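Prolyl 4-hydroxylase alpha subunit Fe(2+) 2OG dioxygenase domain-containing protein (Burkholderia ambifaria, PDB 3W20) probably catalyses the 2-oxoglutarate-dependent oxidation of N-substituted L-amino acids, as a dioxygenase of the double-stranded beta-helix fold whose metal site holds zinc in this crystal. Local coordinates at residues A[188-193]-A[248-253]; A[160-164]-A[201-207]; A[103-108]-A[134-138]. Numbering follows the deposited sequence.

Contact 1 (A[188-193]-A[248-253])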
loop_
_atom_site.group_PDB
_atom_site.type_symbol
_atom_site.label_atom_id
_atom_site.label_comp_id
_atom_site.label_asym_id
_atom_site.label_seq_id
_atom_site.Cartn_x
_atom_site.Cartn_y
_atom_site.Cartn_z
ATOM N N ASP A 188 -5.974 -35.231 -10.530
ATOM C CA ASP A 188 -6.230 -36.635 -10.947
ATOM C C ASP A 188 -4.951 -37.476 -10.948
ATOM O O ASP A 188 -4.934 -38.624 -10.469
ATOM C CB ASP A 188 -6.920 -36.711 -12.329
ATOM C CG ASP A 188 -8.437 -36.410 -12.265
ATOM O OD1 ASP A 188 -9.050 -36.647 -11.200
ATOM O OD2 ASP A 188 -9.010 -35.940 -13.287
ATOM N N ASN A 189 -3.879 -36.878 -11.473
ATOM C CA ASN A 189 -2.568 -37.533 -11.512
ATOM C C ASN A 189 -1.782 -37.438 -10.212
ATOM O O ASN A 189 -0.588 -37.783 -10.202
ATOM C CB ASN A 189 -1.722 -36.960 -12.635
ATOM C CG ASN A 189 -1.303 -35.501 -12.379
ATOM O OD1 ASN A 189 -2.002 -34.755 -11.694
ATOM N ND2 ASN A 189 -0.152 -35.104 -12.928
ATOM N N ASP A 190 -2.425 -36.944 -9.137
ATOM C CA ASP A 190 -1.801 -36.872 -7.840
ATOM C C ASP A 190 -0.559 -35.925 -7.791
ATOM O O ASP A 190 0.418 -36.213 -7.044
ATOM C CB ASP A 190 -1.445 -38.283 -7.346
ATOM C CG ASP A 190 -1.246 -38.348 -5.830
ATOM O OD1 ASP A 190 -1.655 -37.409 -5.127
ATOM O OD2 ASP A 190 -0.663 -39.350 -5.344
ATOM N N ALA A 191 -0.628 -34.808 -8.530
ATOM C CA ALA A 191 0.490 -33.837 -8.621
ATOM C C ALA A 191 0.968 -33.407 -7.259
ATOM O O ALA A 191 0.161 -32.986 -6.399
ATOM C CB ALA A 191 0.083 -32.603 -9.391
ATOM N N GLY A 192 2.277 -33.441 -7.051
ATOM C CA GLY A 192 2.721 -33.059 -5.713
ATOM C C GLY A 192 3.844 -32.058 -5.854
ATOM O O GLY A 192 3.796 -31.235 -6.716
HETATM N N MSE A 193 4.833 -32.139 -4.959
HETATM C CA MSE A 193 5.898 -31.117 -4.824
HETATM C C MSE A 193 7.227 -31.798 -4.784
HETATM O O MSE A 193 7.383 -32.814 -4.060
HETATM C CB MSE A 193 5.671 -30.299 -3.524
HETATM C CG MSE A 193 6.693 -29.177 -3.522
HETATM SE SE MSE A 193 6.266 -28.186 -1.816
HETATM C CE MSE A 193 7.988 -28.080 -1.100
ATOM N N ILE A 248 5.943 -27.436 -8.104
ATOM C CA ILE A 248 4.703 -28.260 -8.040
ATOM C C ILE A 248 4.629 -28.996 -9.435
ATOM O O ILE A 248 4.821 -28.359 -10.478
ATOM C CB ILE A 248 3.417 -27.380 -7.832
ATOM C CG1 ILE A 248 3.441 -26.639 -6.490
ATOM C CG2 ILE A 248 2.176 -28.268 -7.821
ATOM C CD1 ILE A 248 3.723 -27.599 -5.332
ATOM N N GLU A 249 4.363 -30.304 -9.427
ATOM C CA GLU A 249 4.350 -31.066 -10.656
ATOM C C GLU A 249 3.171 -30.608 -11.534
ATOM O O GLU A 249 2.139 -30.226 -11.001
ATOM C CB GLU A 249 4.119 -32.545 -10.392
ATOM C CG GLU A 249 5.056 -33.310 -9.512
ATOM C CD GLU A 249 4.510 -34.715 -9.430
ATOM O OE1 GLU A 249 3.929 -35.050 -8.373
ATOM O OE2 GLU A 249 4.542 -35.437 -10.474
ATOM N N ARG A 250 3.335 -30.694 -12.849
ATOM C CA ARG A 250 2.183 -30.664 -13.766
ATOM C C ARG A 250 0.896 -31.320 -13.178
ATOM O O ARG A 250 0.932 -32.490 -12.734
ATOM C CB ARG A 250 2.584 -31.367 -15.075
ATOM C CG ARG A 250 1.454 -32.263 -15.569
ATOM C CD ARG A 250 0.986 -32.017 -16.983
ATOM N NE ARG A 250 1.574 -32.968 -17.918
ATOM C CZ ARG A 250 2.794 -32.834 -18.434
ATOM N NH1 ARG A 250 3.561 -31.807 -18.069
ATOM N NH2 ARG A 250 3.251 -33.727 -19.304
ATOM N N CYS A 251 -0.237 -30.624 -13.171
ATOM C CA CYS A 251 -1.508 -31.251 -12.734
ATOM C C CYS A 251 -2.314 -31.674 -13.976
ATOM O O CYS A 251 -2.292 -30.940 -14.958
ATOM C CB CYS A 251 -2.373 -30.299 -11.903
ATOM S SG CYS A 251 -1.332 -29.526 -10.606
ATOM N N THR A 252 -3.029 -32.770 -13.864
ATOM C CA THR A 252 -3.917 -33.238 -14.961
ATOM C C THR A 252 -5.334 -32.751 -14.759
ATOM O O THR A 252 -6.108 -32.673 -15.726
ATOM C CB THR A 252 -3.918 -34.756 -15.161
ATOM O OG1 THR A 252 -4.294 -35.443 -13.954
ATOM C CG2 THR A 252 -2.564 -35.242 -15.706
ATOM N N SER A 253 -5.703 -32.438 -13.511
ATOM C CA SER A 253 -7.003 -31.790 -13.268
ATOM C C SER A 253 -6.850 -30.779 -12.133
ATOM O O SER A 253 -5.748 -30.617 -11.569
ATOM C CB SER A 253 -8.076 -32.814 -12.949
ATOM O OG SER A 253 -7.721 -33.637 -11.849
#
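Two mostly irregular segments, 188-193 and 248-253, run antiparallel (173° between end-to-end directions), and most of their polar bonds link a side chain to a backbone group. Asn189 does double duty: its ND2 donates to Arg250 O (2.8 Å), while its OD1 accepts from Thr252 N (3.1 Å). The backbone amide Asp188 N donates to Ser253 OG at 2.7 Å, though that hydroxyl is crowded in the model; Asn189 N reaches Thr252 OG1 only weakly (2.9 Å). Further along, Gly192 is bonded through both its backbone polar atoms, its N to Glu249 OE1 (2.7 Å) and its O from Glu249 N (2.9 Å). The same OE1 of Glu249 forms a salt bridge with Lys231. Ala191 CB fills the middle against Cys251 SG (3.6 Å). Met193, a selenomethionine, and Ile248 then form a non-hydrogen-bonded antiparallel pair, Met193 CB to Ile248 CD1 3.8 Å. Here one loop enters and the other leaves the minor three-stranded sheet of the double-stranded beta-helix, beside zinc ligand His246 and the 2-oxoglutarate-binding Arg255.

Contact 2 (A[160-164]-A[201-207]); sequences SYGRD and ESRAALD
Here the N-terminus of helix 203-216 is clamped onto the loop that follows the metal ligands His155 and Asp157 in this double-stranded beta-helix dioxygenase. Segment 160-164 has no regular structure; an inverse gamma turn centred on Tyr161 (phi/psi -85/56) bends it, with Gly162 N bonded weakly to Ser160 O at 2.9 Å. In the other segment, Glu201 and Ser202 lead into the helix. Ser202 is the N-cap: with chi1 in p, its OG accepts from Ala205 N at 3.0 Å. The backbones come closest where Tyr161 CA and Arg203 CA lie 4.9 Å apart.

Tyr161, chi1 m, lays its ring under the helix start, so that Ser202 CA stands 3.7 Å from the ring centroid and 13° off its normal, a CH-pi contact. Its OH is hydrogen-bonded to Pro200 O. Arg203 (t, p, p, with chi4 at 180°) bends at chi2 and chi3, which brings its NE to Tyr161 O at 3.0 Å as a donor, with a weaker bond from NH2 to Tyr161 O at 3.3 Å. This bent side chain lies about 5 Å from that of His155 and about 9 Å from the zinc, so the contact is close to the metal site. Arg163 is extended through chi1 and chi2 (t, t), then turns at chi3 (m); Arg163 CA is 3.7 Å from Arg203 CG. One turn further along the helix, Asp207 (chi1 m) meets Arg163 in a two-pronged salt bridge: Arg163 NE to Asp207 OD2 at 2.8 Å, and Arg163 NH2 to Asp207 OD1 at 2.9 Å.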
loop_
_atom_site.group_PDB
_atom_site.type_symbol
_atom_site.label_atom_id
_atom_site.label_comp_id
_atom_site.label_asym_id
_atom_site.label_seq_id
_atom_site.Cartn_x
_atom_site.Cartn_y
_atom_site.Cartn_z
ATOM N N SER A 160 13.039 -11.483 1.338
ATOM C CA SER A 160 14.028 -10.543 0.807
ATOM C C SER A 160 14.346 -10.540 -0.652
ATOM O O SER A 160 15.047 -9.585 -1.137
ATOM C CB SER A 160 15.321 -10.622 1.626
ATOM O OG SER A 160 16.072 -11.772 1.317
ATOM N N TYR A 161 13.822 -11.512 -1.374
ATOM C CA TYR A 161 14.197 -11.689 -2.761
ATOM C C TYR A 161 13.407 -10.832 -3.783
ATOM O O TYR A 161 12.853 -11.332 -4.716
ATOM C CB TYR A 161 14.156 -13.162 -3.144
ATOM C CG TYR A 161 15.262 -14.008 -2.575
ATOM C CD1 TYR A 161 16.150 -13.511 -1.621
ATOM C CD2 TYR A 161 15.459 -15.273 -3.027
ATOM C CE1 TYR A 161 17.144 -14.288 -1.096
ATOM C CE2 TYR A 161 16.459 -16.068 -2.535
ATOM C CZ TYR A 161 17.312 -15.580 -1.577
ATOM O OH TYR A 161 18.272 -16.407 -1.132
ATOM N N GLY A 162 13.423 -9.537 -3.589
ATOM C CA GLY A 162 12.924 -8.611 -4.645
ATOM C C GLY A 162 13.856 -8.622 -5.850
ATOM O O GLY A 162 15.116 -8.650 -5.715
ATOM N N ARG A 163 13.266 -8.590 -7.025
ATOM C CA ARG A 163 14.107 -8.459 -8.215
ATOM C C ARG A 163 14.843 -7.138 -8.255
ATOM O O ARG A 163 15.964 -7.066 -8.754
ATOM C CB ARG A 163 13.262 -8.655 -9.462
ATOM C CG ARG A 163 14.050 -8.575 -10.745
ATOM C CD ARG A 163 13.103 -9.013 -11.859
ATOM N NE ARG A 163 12.909 -10.453 -11.928
ATOM C CZ ARG A 163 11.790 -11.071 -12.339
ATOM N NH1 ARG A 163 10.708 -10.422 -12.793
ATOM N NH2 ARG A 163 11.786 -12.384 -12.391
ATOM N N ASP A 164 14.195 -6.071 -7.813
ATOM C CA ASP A 164 14.846 -4.752 -7.789
ATOM C C ASP A 164 15.609 -4.627 -6.506
ATOM O O ASP A 164 15.023 -4.245 -5.510
ATOM C CB ASP A 164 13.753 -3.669 -7.923
ATOM C CG ASP A 164 14.324 -2.257 -8.012
ATOM O OD1 ASP A 164 15.456 -2.024 -7.488
ATOM O OD2 ASP A 164 13.585 -1.364 -8.512
ATOM N N GLU A 201 20.866 -18.000 -3.739
ATOM C CA GLU A 201 21.192 -16.877 -2.874
ATOM C C GLU A 201 20.422 -15.569 -3.145
ATOM O O GLU A 201 20.463 -14.667 -2.323
ATOM C CB GLU A 201 22.709 -16.611 -2.879
ATOM C CG GLU A 201 23.544 -17.757 -2.290
ATOM C CD GLU A 201 25.022 -17.673 -2.735
ATOM O OE1 GLU A 201 25.348 -16.805 -3.584
ATOM O OE2 GLU A 201 25.858 -18.468 -2.260
ATOM N N SER A 202 19.633 -15.484 -4.208
ATOM C CA SER A 202 19.031 -14.198 -4.515
ATOM C C SER A 202 18.006 -14.372 -5.603
ATOM O O SER A 202 17.942 -15.454 -6.276
ATOM C CB SER A 202 20.134 -13.208 -4.965
ATOM O OG SER A 202 20.593 -13.632 -6.272
ATOM N N ARG A 203 17.204 -13.308 -5.831
ATOM C CA ARG A 203 16.275 -13.323 -6.938
ATOM C C ARG A 203 17.066 -13.412 -8.293
ATOM O O ARG A 203 16.628 -14.142 -9.177
ATOM C CB ARG A 203 15.345 -12.111 -6.931
ATOM C CG ARG A 203 14.425 -12.113 -8.155
ATOM C CD ARG A 203 13.468 -13.284 -8.224
ATOM N NE ARG A 203 12.615 -13.219 -7.073
ATOM C CZ ARG A 203 11.675 -14.083 -6.820
ATOM N NH1 ARG A 203 11.372 -15.048 -7.753
ATOM N NH2 ARG A 203 11.070 -14.013 -5.639
ATOM N N ALA A 204 18.165 -12.702 -8.426
ATOM C CA ALA A 204 18.984 -12.766 -9.634
ATOM C C ALA A 204 19.451 -14.241 -9.891
ATOM O O ALA A 204 19.450 -14.702 -11.040
ATOM C CB ALA A 204 20.162 -11.848 -9.483
ATOM N N ALA A 205 19.883 -14.940 -8.847
ATOM C CA ALA A 205 20.248 -16.357 -8.983
ATOM C C ALA A 205 19.085 -17.196 -9.460
ATOM O O ALA A 205 19.281 -18.007 -10.360
ATOM C CB ALA A 205 20.886 -16.922 -7.700
ATOM N N LEU A 206 17.855 -16.973 -8.946
ATOM C CA LEU A 206 16.717 -17.758 -9.434
ATOM C C LEU A 206 16.426 -17.410 -10.881
ATOM O O LEU A 206 16.048 -18.304 -11.674
ATOM C CB LEU A 206 15.418 -17.436 -8.708
ATOM C CG LEU A 206 15.230 -18.006 -7.348
ATOM C CD1 LEU A 206 14.009 -17.299 -6.795
ATOM C CD2 LEU A 206 14.968 -19.495 -7.520
ATOM N N ASP A 207 16.596 -16.119 -11.180
ATOM C CA ASP A 207 16.236 -15.572 -12.505
ATOM C C ASP A 207 17.219 -16.202 -13.489
ATOM O O ASP A 207 16.812 -16.538 -14.589
ATOM C CB ASP A 207 16.386 -14.049 -12.533
ATOM C CG ASP A 207 15.155 -13.306 -12.003
ATOM O OD1 ASP A 207 14.123 -13.967 -11.810
ATOM O OD2 ASP A 207 15.238 -12.079 -11.792
#

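Contact 3 (A[103-108]-A[134-138])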
loop_
_atom_site.group_PDB
_atom_site.type_symbol
_atom_site.label_atom_id
_atom_site.label_comp_id
_atom_site.label_asym_id
_atom_site.label_seq_id
_atom_site.Cartn_x
_atom_site.Cartn_y
_atom_site.Cartn_z
ATOM N N VAL A 103 -8.910 -7.201 2.776
ATOM C CA VAL A 103 -9.248 -8.616 2.827
ATOM C C VAL A 103 -8.802 -9.299 4.138
ATOM O O VAL A 103 -9.364 -10.362 4.506
ATOM C CB VAL A 103 -8.703 -9.408 1.634
ATOM C CG1 VAL A 103 -8.921 -8.726 0.286
ATOM C CG2 VAL A 103 -7.235 -9.649 1.800
ATOM N N ASN A 104 -7.865 -8.722 4.867
ATOM C CA ASN A 104 -7.321 -9.410 6.064
ATOM C C ASN A 104 -8.345 -9.512 7.213
ATOM O O ASN A 104 -8.247 -10.431 7.993
ATOM C CB ASN A 104 -6.094 -8.729 6.622
ATOM C CG ASN A 104 -4.812 -9.163 5.908
ATOM O OD1 ASN A 104 -4.822 -10.056 5.077
ATOM N ND2 ASN A 104 -3.744 -8.547 6.262
ATOM N N ASP A 105 -9.332 -8.605 7.252
ATOM C CA ASP A 105 -10.349 -8.641 8.304
ATOM C C ASP A 105 -11.125 -9.944 8.263
ATOM O O ASP A 105 -11.329 -10.608 9.310
ATOM C CB ASP A 105 -11.248 -7.404 8.232
ATOM C CG ASP A 105 -10.579 -6.146 8.848
ATOM O OD1 ASP A 105 -9.566 -6.263 9.570
ATOM O OD2 ASP A 105 -11.072 -5.024 8.599
ATOM N N GLY A 106 -11.513 -10.332 7.055
ATOM C CA GLY A 106 -11.999 -11.686 6.798
ATOM C C GLY A 106 -10.964 -12.803 6.962
ATOM O O GLY A 106 -11.228 -13.845 7.653
ATOM N N LEU A 107 -9.754 -12.629 6.371
ATOM C CA LEU A 107 -8.791 -13.777 6.483
ATOM C C LEU A 107 -8.396 -14.118 7.906
ATOM O O LEU A 107 -8.191 -15.270 8.244
ATOM C CB LEU A 107 -7.490 -13.472 5.668
ATOM C CG LEU A 107 -7.712 -13.404 4.171
ATOM C CD1 LEU A 107 -6.450 -12.865 3.463
ATOM C CD2 LEU A 107 -8.131 -14.770 3.569
ATOM N N ARG A 108 -8.314 -13.129 8.782
ATOM C CA ARG A 108 -7.891 -13.413 10.110
ATOM C C ARG A 108 -8.898 -14.271 10.852
ATOM O O ARG A 108 -8.518 -14.871 11.812
ATOM C CB ARG A 108 -7.630 -12.140 10.910
ATOM C CG ARG A 108 -8.911 -11.488 11.430
ATOM C CD ARG A 108 -8.574 -10.444 12.493
ATOM N NE ARG A 108 -7.320 -9.799 12.123
ATOM C CZ ARG A 108 -7.188 -8.850 11.184
ATOM N NH1 ARG A 108 -8.253 -8.381 10.549
ATOM N NH2 ARG A 108 -5.986 -8.379 10.868
ATOM N N GLU A 134 -0.465 -4.022 7.317
ATOM C CA GLU A 134 -0.309 -5.475 7.271
ATOM C C GLU A 134 -0.026 -5.892 5.829
ATOM O O GLU A 134 -0.572 -5.349 4.875
ATOM C CB GLU A 134 -1.595 -6.161 7.717
ATOM C CG GLU A 134 -1.913 -5.832 9.191
ATOM C CD GLU A 134 -3.202 -6.503 9.645
ATOM O OE1 GLU A 134 -4.047 -6.899 8.831
ATOM O OE2 GLU A 134 -3.334 -6.650 10.869
ATOM N N PHE A 135 0.831 -6.909 5.737
ATOM C CA PHE A 135 0.922 -7.737 4.553
ATOM C C PHE A 135 -0.355 -8.567 4.419
ATOM O O PHE A 135 -1.094 -8.827 5.423
ATOM C CB PHE A 135 2.086 -8.677 4.743
ATOM C CG PHE A 135 3.469 -8.012 4.513
ATOM C CD1 PHE A 135 4.233 -8.305 3.386
ATOM C CD2 PHE A 135 3.986 -7.145 5.442
ATOM C CE1 PHE A 135 5.485 -7.677 3.194
ATOM C CE2 PHE A 135 5.219 -6.521 5.257
ATOM C CZ PHE A 135 5.979 -6.800 4.150
ATOM N N LEU A 136 -0.625 -8.986 3.187
ATOM C CA LEU A 136 -1.700 -9.919 2.933
ATOM C C LEU A 136 -1.471 -11.172 3.801
ATOM O O LEU A 136 -0.323 -11.668 3.909
ATOM C CB LEU A 136 -1.687 -10.325 1.429
ATOM C CG LEU A 136 -2.623 -11.465 1.091
ATOM C CD1 LEU A 136 -4.025 -10.857 1.253
ATOM C CD2 LEU A 136 -2.468 -11.933 -0.346
ATOM N N LEU A 137 -2.548 -11.767 4.368
ATOM C CA LEU A 137 -2.313 -12.932 5.279
ATOM C C LEU A 137 -2.121 -14.292 4.609
ATOM O O LEU A 137 -1.342 -15.134 5.101
ATOM C CB LEU A 137 -3.462 -13.077 6.327
ATOM C CG LEU A 137 -3.228 -12.270 7.583
ATOM C CD1 LEU A 137 -4.574 -12.098 8.368
ATOM C CD2 LEU A 137 -2.219 -13.050 8.497
ATOM N N ALA A 138 -2.864 -14.537 3.553
ATOM C CA ALA A 138 -2.957 -15.941 3.028
ATOM C C ALA A 138 -3.754 -15.865 1.738
ATOM O O ALA A 138 -4.421 -14.868 1.498
ATOM C CB ALA A 138 -3.584 -16.924 4.034
#
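This is a buried helix-to-loop contact on the outside of the double-stranded beta-helix, where the C-terminal turn of the long helix 87-107 packs on the link between strands 133-134 and 139-143. Asn104 is its polar centre. With its CA-to-CB bond toward the loop, it uses both ends of its amide: Asn104 OD1 accepts from Leu137 N at 2.9 Å and its ND2 donates to Phe135 O at 2.8 Å, both backbone groups, and ND2 also to the side-chain Glu134 OE1 at 3.1 Å. Apolar side chains lie alongside. Val103 CG2 and Leu107 CD1 approach Leu136 CD1 to 3.5 and 3.8 Å, and Leu107 CB lies 4.1 Å from Leu137 CB. Phe135 has its CA-to-CB bond away from the helix end; its ring meets Phe97, earlier in the same helix, edge-to-face, and touches strands 123-127 and 268-272, so the loop is sandwiched between helix and sheet. The next strand, 139-143, carries the 2-oxoglutarate-binding Arg141 and Tyr143. Beside Asn104, Asp105, Arg108 and Glu134 form a salt-bridge network: Arg108 NH1 lies 2.7 Å from Asp105 OD1, and Arg108 NH2 lies 3.2 Å from Glu134 OE2.

From the N terminus, contact 3 closes first: after helix 87-107 the chain passes through helix 111-120 and strand 123-127 and returns at 134-138, fixing the outer helix to the entry of strand 139-143. Contacts 2 and 1 follow and cross, their segments alternating in the order 160-164, 188-193, 201-207, 248-253. Contact 2 holds the start of helix 203-216 to the loop after ligands His155 and Asp157; contact 1 joins the loops flanking strands 193-196 and 246-248, near the third ligand, His246. The three centres lie 25 to 28 Å apart without touching, securing separate parts of the fold: outer helix, metal-site loop and minor sheet.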